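Local atomic coordinates of cytokinin riboside 5'-monophosphate phosphoribohydrolase (Corynebacterium glutamicum, PDB entry 5ZBL), a protein that belongs to the SLOG clan of Rossmann-like proteins and forms a two-chain assembly, each chain built on a parallel beta sheet. Residues T14-S19 against F110-G115; F70-E75 against E91-M96. All blocks are in the same frame, centred on the assembly; numbering follows the deposited sequence.

Interaction 1: T14-S19 against F110-G115; sequences TVFTGS and FIAMPG. With PO4 (phosphate ion), chain G.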
ATOM      1  N   THR A  14      -0.658  -9.991  13.606  1.00 35.06           N
ATOM      2  CA  THR A  14      -1.633  -9.477  12.655  1.00 35.60           C
ATOM      3  C   THR A  14      -1.183  -9.984  11.320  1.00 34.69           C
ATOM      4  O   THR A  14      -0.038  -9.785  10.946  1.00 36.40           O
ATOM      5  CB  THR A  14      -1.696  -7.942  12.685  1.00 34.95           C
ATOM      6  OG1 THR A  14      -2.199  -7.537  13.950  1.00 35.09           O
ATOM      7  CG2 THR A  14      -2.632  -7.381  11.630  1.00 34.59           C
ATOM      8  N   VAL A  15      -2.059 -10.666  10.621  1.00 31.05           N
ATOM      9  CA  VAL A  15      -1.678 -11.284   9.365  1.00 33.45           C
ATOM     10  C   VAL A  15      -2.365 -10.665   8.164  1.00 31.88           C
ATOM     11  O   VAL A  15      -3.578 -10.521   8.156  1.00 33.39           O
ATOM     12  CB  VAL A  15      -1.892 -12.793   9.384  1.00 33.42           C
ATOM     13  CG1 VAL A  15      -1.487 -13.403   8.044  1.00 33.86           C
ATOM     14  CG2 VAL A  15      -1.019 -13.392  10.481  1.00 37.50           C
ATOM     15  N   PHE A  16      -1.582 -10.261   7.169  1.00 30.27           N
ATOM     16  CA  PHE A  16      -2.162  -9.735   5.921  1.00 31.72           C
ATOM     17  C   PHE A  16      -2.021 -10.831   4.870  1.00 30.41           C
ATOM     18  O   PHE A  16      -0.891 -11.348   4.674  1.00 30.81           O
ATOM     19  CB  PHE A  16      -1.392  -8.503   5.425  1.00 34.06           C
ATOM     20  CG  PHE A  16      -1.218  -7.409   6.446  1.00 36.99           C
ATOM     21  CD1 PHE A  16      -2.264  -7.008   7.263  1.00 39.91           C
ATOM     22  CD2 PHE A  16      -0.021  -6.703   6.517  1.00 39.34           C
ATOM     23  CE1 PHE A  16      -2.101  -5.978   8.186  1.00 38.86           C
ATOM     24  CE2 PHE A  16       0.131  -5.639   7.419  1.00 40.55           C
ATOM     25  CZ  PHE A  16      -0.897  -5.289   8.259  1.00 35.94           C
ATOM     26  N   THR A  17      -3.107 -11.162   4.180  1.00 25.69           N
ATOM     27  CA  THR A  17      -3.022 -12.157   3.132  1.00 29.37           C
ATOM     28  C   THR A  17      -4.183 -12.107   2.139  1.00 28.84           C
ATOM     29  O   THR A  17      -5.182 -11.472   2.354  1.00 26.44           O
ATOM     30  CB  THR A  17      -2.916 -13.550   3.761  1.00 32.65           C
ATOM     31  OG1 THR A  17      -2.578 -14.533   2.773  1.00 34.08           O
ATOM     32  CG2 THR A  17      -4.206 -13.933   4.496  1.00 33.89           C
ATOM     33  N   GLY A  18      -4.014 -12.757   1.007  1.00 31.26           N
ATOM     34  CA  GLY A  18      -5.035 -12.700  -0.055  1.00 33.78           C
ATOM     35  C   GLY A  18      -6.441 -13.203   0.237  1.00 33.40           C
ATOM     36  O   GLY A  18      -6.651 -14.125   1.046  1.00 34.05           O
ATOM     37  N   SER A  19      -7.413 -12.616  -0.450  1.00 35.27           N
ATOM     38  CA  SER A  19      -8.773 -13.198  -0.482  1.00 38.34           C
ATOM     39  C   SER A  19      -8.895 -14.147  -1.663  1.00 37.48           C
ATOM     40  O   SER A  19      -9.992 -14.612  -1.949  1.00 42.99           O
ATOM     41  CB  SER A  19      -9.840 -12.120  -0.592  1.00 37.39           C
ATOM     42  OG  SER A  19      -9.522 -11.329  -1.713  1.00 43.04           O
ATOM     43  N   PHE A 110       3.499  -8.097  12.711  1.00 31.60           N
ATOM     44  CA  PHE A 110       2.842  -8.150  11.410  1.00 32.50           C
ATOM     45  C   PHE A 110       3.517  -9.195  10.535  1.00 32.61           C
ATOM     46  O   PHE A 110       4.753  -9.253  10.487  1.00 34.28           O
ATOM     47  CB  PHE A 110       2.950  -6.798  10.736  1.00 35.58           C
ATOM     48  CG  PHE A 110       2.267  -5.689  11.481  1.00 34.94           C
ATOM     49  CD1 PHE A 110       0.883  -5.578  11.470  1.00 34.84           C
ATOM     50  CD2 PHE A 110       3.001  -4.750  12.179  1.00 37.35           C
ATOM     51  CE1 PHE A 110       0.248  -4.570  12.175  1.00 31.75           C
ATOM     52  CE2 PHE A 110       2.374  -3.715  12.885  1.00 35.50           C
ATOM     53  CZ  PHE A 110       1.006  -3.648  12.897  1.00 35.51           C
ATOM     54  N   ILE A 111       2.706 -10.019   9.864  1.00 31.27           N
ATOM     55  CA  ILE A 111       3.166 -10.946   8.848  1.00 29.03           C
ATOM     56  C   ILE A 111       2.364 -10.681   7.563  1.00 32.39           C
ATOM     57  O   ILE A 111       1.138 -10.573   7.578  1.00 29.84           O
ATOM     58  CB  ILE A 111       2.931 -12.383   9.266  1.00 29.90           C
ATOM     59  CG1 ILE A 111       3.716 -12.706  10.550  1.00 32.61           C
ATOM     60  CG2 ILE A 111       3.412 -13.384   8.216  1.00 29.34           C
ATOM     61  CD1 ILE A 111       3.316 -14.063  11.135  1.00 32.18           C
ATOM     62  N   ALA A 112       3.081 -10.572   6.448  1.00 32.26           N
ATOM     63  CA  ALA A 112       2.452 -10.458   5.165  1.00 35.75           C
ATOM     64  C   ALA A 112       2.756 -11.774   4.433  1.00 36.01           C
ATOM     65  O   ALA A 112       3.937 -12.143   4.248  1.00 34.55           O
ATOM     66  CB  ALA A 112       2.945  -9.229   4.406  1.00 31.36           C
ATOM     67  N   MET A 113       1.673 -12.484   4.113  1.00 33.13           N
ATOM     68  CA  MET A 113       1.720 -13.701   3.345  1.00 36.79           C
ATOM     69  C   MET A 113       1.380 -13.322   1.907  1.00 36.84           C
ATOM     70  O   MET A 113       0.932 -12.219   1.639  1.00 32.50           O
ATOM     71  CB  MET A 113       0.689 -14.694   3.878  1.00 40.19           C
ATOM     72  CG  MET A 113       0.786 -15.013   5.375  1.00 45.92           C
ATOM     73  SD  MET A 113       0.054 -16.619   5.834  1.00 45.37           S
ATOM     74  CE  MET A 113      -1.514 -16.583   4.985  1.00 49.49           C
ATOM     75  N   PRO A 114       1.539 -14.263   0.974  1.00 38.13           N
ATOM     76  CA  PRO A 114       1.094 -13.966  -0.371  1.00 36.83           C
ATOM     77  C   PRO A 114      -0.326 -13.414  -0.422  1.00 36.84           C
ATOM     78  O   PRO A 114      -1.186 -13.781   0.384  1.00 36.50           O
ATOM     79  CB  PRO A 114       1.137 -15.327  -1.050  1.00 36.41           C
ATOM     80  CG  PRO A 114       2.293 -15.996  -0.359  1.00 37.24           C
ATOM     81  CD  PRO A 114       2.149 -15.600   1.069  1.00 35.70           C
ATOM     82  N   GLY A 115      -0.545 -12.526  -1.377  1.00 36.18           N
ATOM     83  CA  GLY A 115      -1.838 -11.909  -1.573  1.00 37.24           C
ATOM     84  C   GLY A 115      -1.721 -10.891  -2.661  1.00 35.73           C
ATOM     85  O   GLY A 115      -0.678 -10.756  -3.286  1.00 36.92           O
TER
HETATM   86  P   PO4 G 303      -6.164  -8.841  -1.453  1.00 36.81           P
HETATM   87  O1  PO4 G 303      -6.601 -10.123  -2.100  1.00 34.95           O
HETATM   88  O2  PO4 G 303      -7.172  -8.470  -0.384  1.00 38.72           O
HETATM   89  O3  PO4 G 303      -4.827  -9.042  -0.783  1.00 36.73           O
HETATM   90  O4  PO4 G 303      -6.107  -7.795  -2.512  1.00 41.25           O
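Two central strands of a Rossmann-like parallel sheet meet here, Thr14, Val15 and Phe16 pairing with Phe110, Ile111 and Ala112. Their axes approach to 4.8 Å. Three backbone bonds join them: Ile111 N to Thr14 O, Phe16 N to Ile111 O, and Met113 N to Phe16 O. Thr14, Phe16, Phe110 and Ala112 share one face. On it the Phe16 and Phe110 rings are nearly parallel, with planes at 22°, but are slid apart and barely overlap. Phe16 CZ lies 3.7 Å from Phe110 CD1, an atom that also meets Thr14 CB. Ala112 CB sits at the edge of the Phe16 ring. Helix 117-130 covers both rings. Thr14 OG1 is bonded to Met103 O. On the other face Val15 CG1 packs 3.9 Å from Met113 CG. A bend at chi3 (-47°) turns Met113 CE toward Thr17, 3.6 Å from its CB.

Beyond the strands, Pro114 O accepts two bonds. Thr17 OG1, anti to its backbone N (chi1 -169°), gives one at 2.9 Å. Gly18 N gives the other at 3.1 Å, in the carbonyl plane on a lone pair. The CA atoms of Gly18 and Gly115 are only 3.6 Å apart. Ser19 N and OG both bond phosphate O1, the N at 3.1 Å, and Gly118 N and Thr119 OG1 also hold the ion. Loops that bind an anion at the C-terminal ends of parallel strands are typical of Rossmann-like folds.

Interaction 2: F70-E75 against E91-M96; sequences FGVITE and EIVPDM. With SO4 (sulfate ion), chain H.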
ATOM      1  N   PHE A  70      -8.867 -13.528  15.947  1.00 38.73           N
ATOM      2  CA  PHE A  70      -9.624 -12.262  15.978  1.00 39.12           C
ATOM      3  C   PHE A  70      -9.689 -11.562  14.635  1.00 37.05           C
ATOM      4  O   PHE A  70      -8.676 -11.262  14.011  1.00 35.82           O
ATOM      5  CB  PHE A  70      -9.022 -11.335  17.022  1.00 38.27           C
ATOM      6  CG  PHE A  70      -9.010 -11.951  18.380  1.00 41.38           C
ATOM      7  CD1 PHE A  70     -10.138 -11.866  19.205  1.00 42.41           C
ATOM      8  CD2 PHE A  70      -7.909 -12.658  18.827  1.00 43.14           C
ATOM      9  CE1 PHE A  70     -10.149 -12.445  20.470  1.00 38.37           C
ATOM     10  CE2 PHE A  70      -7.916 -13.236  20.098  1.00 46.19           C
ATOM     11  CZ  PHE A  70      -9.041 -13.128  20.909  1.00 39.25           C
ATOM     12  N   GLY A  71     -10.902 -11.292  14.200  1.00 39.36           N
ATOM     13  CA  GLY A  71     -11.147 -10.601  12.928  1.00 42.66           C
ATOM     14  C   GLY A  71     -11.585  -9.164  13.168  1.00 39.24           C
ATOM     15  O   GLY A  71     -12.249  -8.878  14.161  1.00 39.91           O
ATOM     16  N   VAL A  72     -11.213  -8.284  12.237  1.00 38.92           N
ATOM     17  CA  VAL A  72     -11.591  -6.869  12.206  1.00 37.82           C
ATOM     18  C   VAL A  72     -12.056  -6.562  10.759  1.00 39.47           C
ATOM     19  O   VAL A  72     -11.284  -6.641   9.809  1.00 37.08           O
ATOM     20  CB  VAL A  72     -10.434  -5.938  12.651  1.00 36.87           C
ATOM     21  CG1 VAL A  72     -10.905  -4.497  12.824  1.00 40.99           C
ATOM     22  CG2 VAL A  72      -9.858  -6.418  13.963  1.00 34.66           C
ATOM     23  N   ILE A  73     -13.339  -6.220  10.636  1.00 40.71           N
ATOM     24  CA  ILE A  73     -14.021  -6.021   9.384  1.00 38.91           C
ATOM     25  C   ILE A  73     -14.855  -4.755   9.487  1.00 37.18           C
ATOM     26  O   ILE A  73     -15.037  -4.229  10.569  1.00 37.62           O
ATOM     27  CB  ILE A  73     -14.875  -7.270   9.098  1.00 41.89           C
ATOM     28  CG1 ILE A  73     -15.274  -7.340   7.628  1.00 44.75           C
ATOM     29  CG2 ILE A  73     -16.101  -7.334  10.008  1.00 42.06           C
ATOM     30  CD1 ILE A  73     -15.715  -8.730   7.212  1.00 47.10           C
ATOM     31  N   THR A  74     -15.333  -4.233   8.357  1.00 40.49           N
ATOM     32  CA  THR A  74     -16.199  -3.020   8.329  1.00 39.95           C
ATOM     33  C   THR A  74     -17.622  -3.402   8.057  1.00 44.26           C
ATOM     34  O   THR A  74     -17.866  -4.490   7.533  1.00 41.68           O
ATOM     35  CB  THR A  74     -15.810  -2.087   7.194  1.00 37.33           C
ATOM     36  OG1 THR A  74     -16.006  -2.771   5.941  1.00 40.36           O
ATOM     37  CG2 THR A  74     -14.343  -1.657   7.305  1.00 37.80           C
ATOM     38  N   GLU A  75     -18.563  -2.503   8.379  1.00 51.42           N
ATOM     39  CA  GLU A  75     -19.976  -2.691   7.991  1.00 55.25           C
ATOM     40  C   GLU A  75     -20.130  -2.955   6.501  1.00 53.97           C
ATOM     41  O   GLU A  75     -20.861  -3.870   6.131  1.00 56.01           O
ATOM     42  CB  GLU A  75     -20.878  -1.499   8.396  1.00 60.27           C
ATOM     43  CG  GLU A  75     -21.812  -1.795   9.554  1.00 62.96           C
ATOM     44  CD  GLU A  75     -22.867  -2.824   9.226  1.00 64.56           C
ATOM     45  OE1 GLU A  75     -23.877  -2.481   8.583  1.00 70.75           O
ATOM     46  OE2 GLU A  75     -22.690  -3.981   9.630  1.00 72.23           O
ATOM     47  N   GLU A  91     -14.793  -8.219  15.163  1.00 42.93           N
ATOM     48  CA  GLU A  91     -15.063  -6.799  15.426  1.00 47.69           C
ATOM     49  C   GLU A  91     -15.489  -6.088  14.125  1.00 42.25           C
ATOM     50  O   GLU A  91     -14.713  -6.070  13.165  1.00 35.88           O
ATOM     51  CB  GLU A  91     -13.831  -6.109  15.994  1.00 49.12           C
ATOM     52  CG  GLU A  91     -13.266  -6.852  17.179  1.00 60.94           C
ATOM     53  CD  GLU A  91     -12.288  -6.037  18.018  1.00 64.87           C
ATOM     54  OE1 GLU A  91     -12.104  -4.832  17.764  1.00 64.71           O
ATOM     55  OE2 GLU A  91     -11.695  -6.616  18.961  1.00 74.16           O
ATOM     56  N   ILE A  92     -16.700  -5.525  14.129  1.00 37.64           N
ATOM     57  CA  ILE A  92     -17.234  -4.648  13.069  1.00 39.46           C
ATOM     58  C   ILE A  92     -17.034  -3.181  13.420  1.00 38.74           C
ATOM     59  O   ILE A  92     -17.544  -2.695  14.455  1.00 38.72           O
ATOM     60  CB  ILE A  92     -18.725  -4.908  12.817  1.00 38.19           C
ATOM     61  CG1 ILE A  92     -18.948  -6.411  12.592  1.00 39.26           C
ATOM     62  CG2 ILE A  92     -19.223  -4.176  11.565  1.00 39.17           C
ATOM     63  CD1 ILE A  92     -20.414  -6.758  12.487  1.00 40.41           C
ATOM     64  N   VAL A  93     -16.296  -2.467  12.571  1.00 38.32           N
ATOM     65  CA  VAL A  93     -15.975  -1.032  12.831  1.00 38.15           C
ATOM     66  C   VAL A  93     -16.528  -0.192  11.690  1.00 38.31           C
ATOM     67  O   VAL A  93     -16.913  -0.762  10.671  1.00 40.96           O
ATOM     68  CB  VAL A  93     -14.474  -0.792  13.118  1.00 38.54           C
ATOM     69  CG1 VAL A  93     -14.080  -1.599  14.346  1.00 38.93           C
ATOM     70  CG2 VAL A  93     -13.586  -1.180  11.937  1.00 40.39           C
ATOM     71  N   PRO A  94     -16.686   1.134  11.892  1.00 36.60           N
ATOM     72  CA  PRO A  94     -17.427   1.945  10.923  1.00 38.21           C
ATOM     73  C   PRO A  94     -16.807   2.040   9.537  1.00 39.20           C
ATOM     74  O   PRO A  94     -17.539   2.099   8.593  1.00 40.34           O
ATOM     75  CB  PRO A  94     -17.414   3.338  11.555  1.00 36.35           C
ATOM     76  CG  PRO A  94     -17.324   3.083  12.995  1.00 35.03           C
ATOM     77  CD  PRO A  94     -16.389   1.926  13.090  1.00 38.35           C
ATOM     78  N   ASP A  95     -15.471   2.098   9.445  1.00 42.61           N
ATOM     79  CA  ASP A  95     -14.753   2.257   8.158  1.00 39.49           C
ATOM     80  C   ASP A  95     -13.406   1.578   8.121  1.00 39.97           C
ATOM     81  O   ASP A  95     -12.923   1.061   9.136  1.00 42.77           O
ATOM     82  CB  ASP A  95     -14.632   3.734   7.785  1.00 40.86           C
ATOM     83  CG  ASP A  95     -13.880   4.526   8.785  1.00 44.08           C
ATOM     84  OD1 ASP A  95     -12.722   4.148   9.070  1.00 52.59           O
ATOM     85  OD2 ASP A  95     -14.432   5.533   9.289  1.00 44.88           O
ATOM     86  N   MET A  96     -12.820   1.580   6.932  1.00 43.57           N
ATOM     87  CA  MET A  96     -11.568   0.910   6.632  1.00 43.74           C
ATOM     88  C   MET A  96     -10.385   1.510   7.340  1.00 40.44           C
ATOM     89  O   MET A  96      -9.458   0.800   7.684  1.00 45.77           O
ATOM     90  CB  MET A  96     -11.300   0.883   5.124  1.00 49.14           C
ATOM     91  CG  MET A  96     -10.773  -0.460   4.624  1.00 60.87           C
ATOM     92  SD  MET A  96     -12.098  -1.586   4.110  1.00 69.69           S
ATOM     93  CE  MET A  96     -12.673  -0.822   2.582  1.00 64.54           C
TER
HETATM   94  S   SO4 H 304     -15.384   2.297   3.997  1.00 71.30           S
HETATM   95  O1  SO4 H 304     -15.111   1.860   2.599  1.00 66.36           O
HETATM   96  O2  SO4 H 304     -16.470   3.304   3.925  1.00 77.52           O
HETATM   97  O3  SO4 H 304     -15.790   1.112   4.797  1.00 66.01           O
HETATM   98  O4  SO4 H 304     -14.182   2.932   4.605  1.00 53.57           O
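Thr74 and Val93 close a parallel pairing in which Val72 faces Glu91 and Ile73 faces Ile92. Glu91 N bonds Gly71 O, Ile73 N bonds Glu91 O, and Val93 N bonds Ile73 O. A weak bond from Glu75 N to Val93 O, at 3.3 Å, continues the ladder.

The side chain of Thr74 starts with CB, 3.9 Å from Val93 O and 4.0 Å from sulfate O3. Its OG1 stands between the backbone N and the carbonyl carbon (chi1 62°) and caps Leu77 N at the start of helix 75-79. Its CG2 is beside the backbone N and reaches the turn after the other strand. There it lies 3.5 Å from Asp95 C and 3.9 Å from Met96 SD. Asp95 is itself an N-cap, with OD1 bonded to Ile98 N. Met96 N gives sulfate O4 a nearly straight bond of 3.0 Å, at the N-terminal end of helix 96-106.

On the opposite face from Thr74, Ile73 and Ile92 lie side by side, with Ile73 CG2 4.0 Å from Ile92 CG1. Ile92 CG2 also comes within 3.7 Å of Glu75 N.

Helix 75-79 touches the isoleucine face through Met78. Helix 96-106 packs on Val72 and Val93, and its Arg102 forms a salt bridge with Glu91. Asp95 packs on His97 of the second subunit. Strand 89-93 is outermost on this side of the chain's sheet.

In the fold
Both interactions belong to the same parallel sheet. Their centres are about 17 Å apart, and their nearest atoms about 7 Å. Strands 12-16 and 110-112 are central and strand 89-93 is outermost, with strand 44-47 between the two pairs. Along the chain the order is 14-19, 70-75, 91-96, 110-115: both halves of interaction 2 come between the halves of interaction 1. Helix 96-106 serves both, as Met103 bonds Thr14 through its backbone and packs on Val72. The sheet thus grows outward from strand 12-16 to strand 89-93, then the chain returns through this helix to the far side of strand 12-16, the crossover usual in Rossmann-like folds.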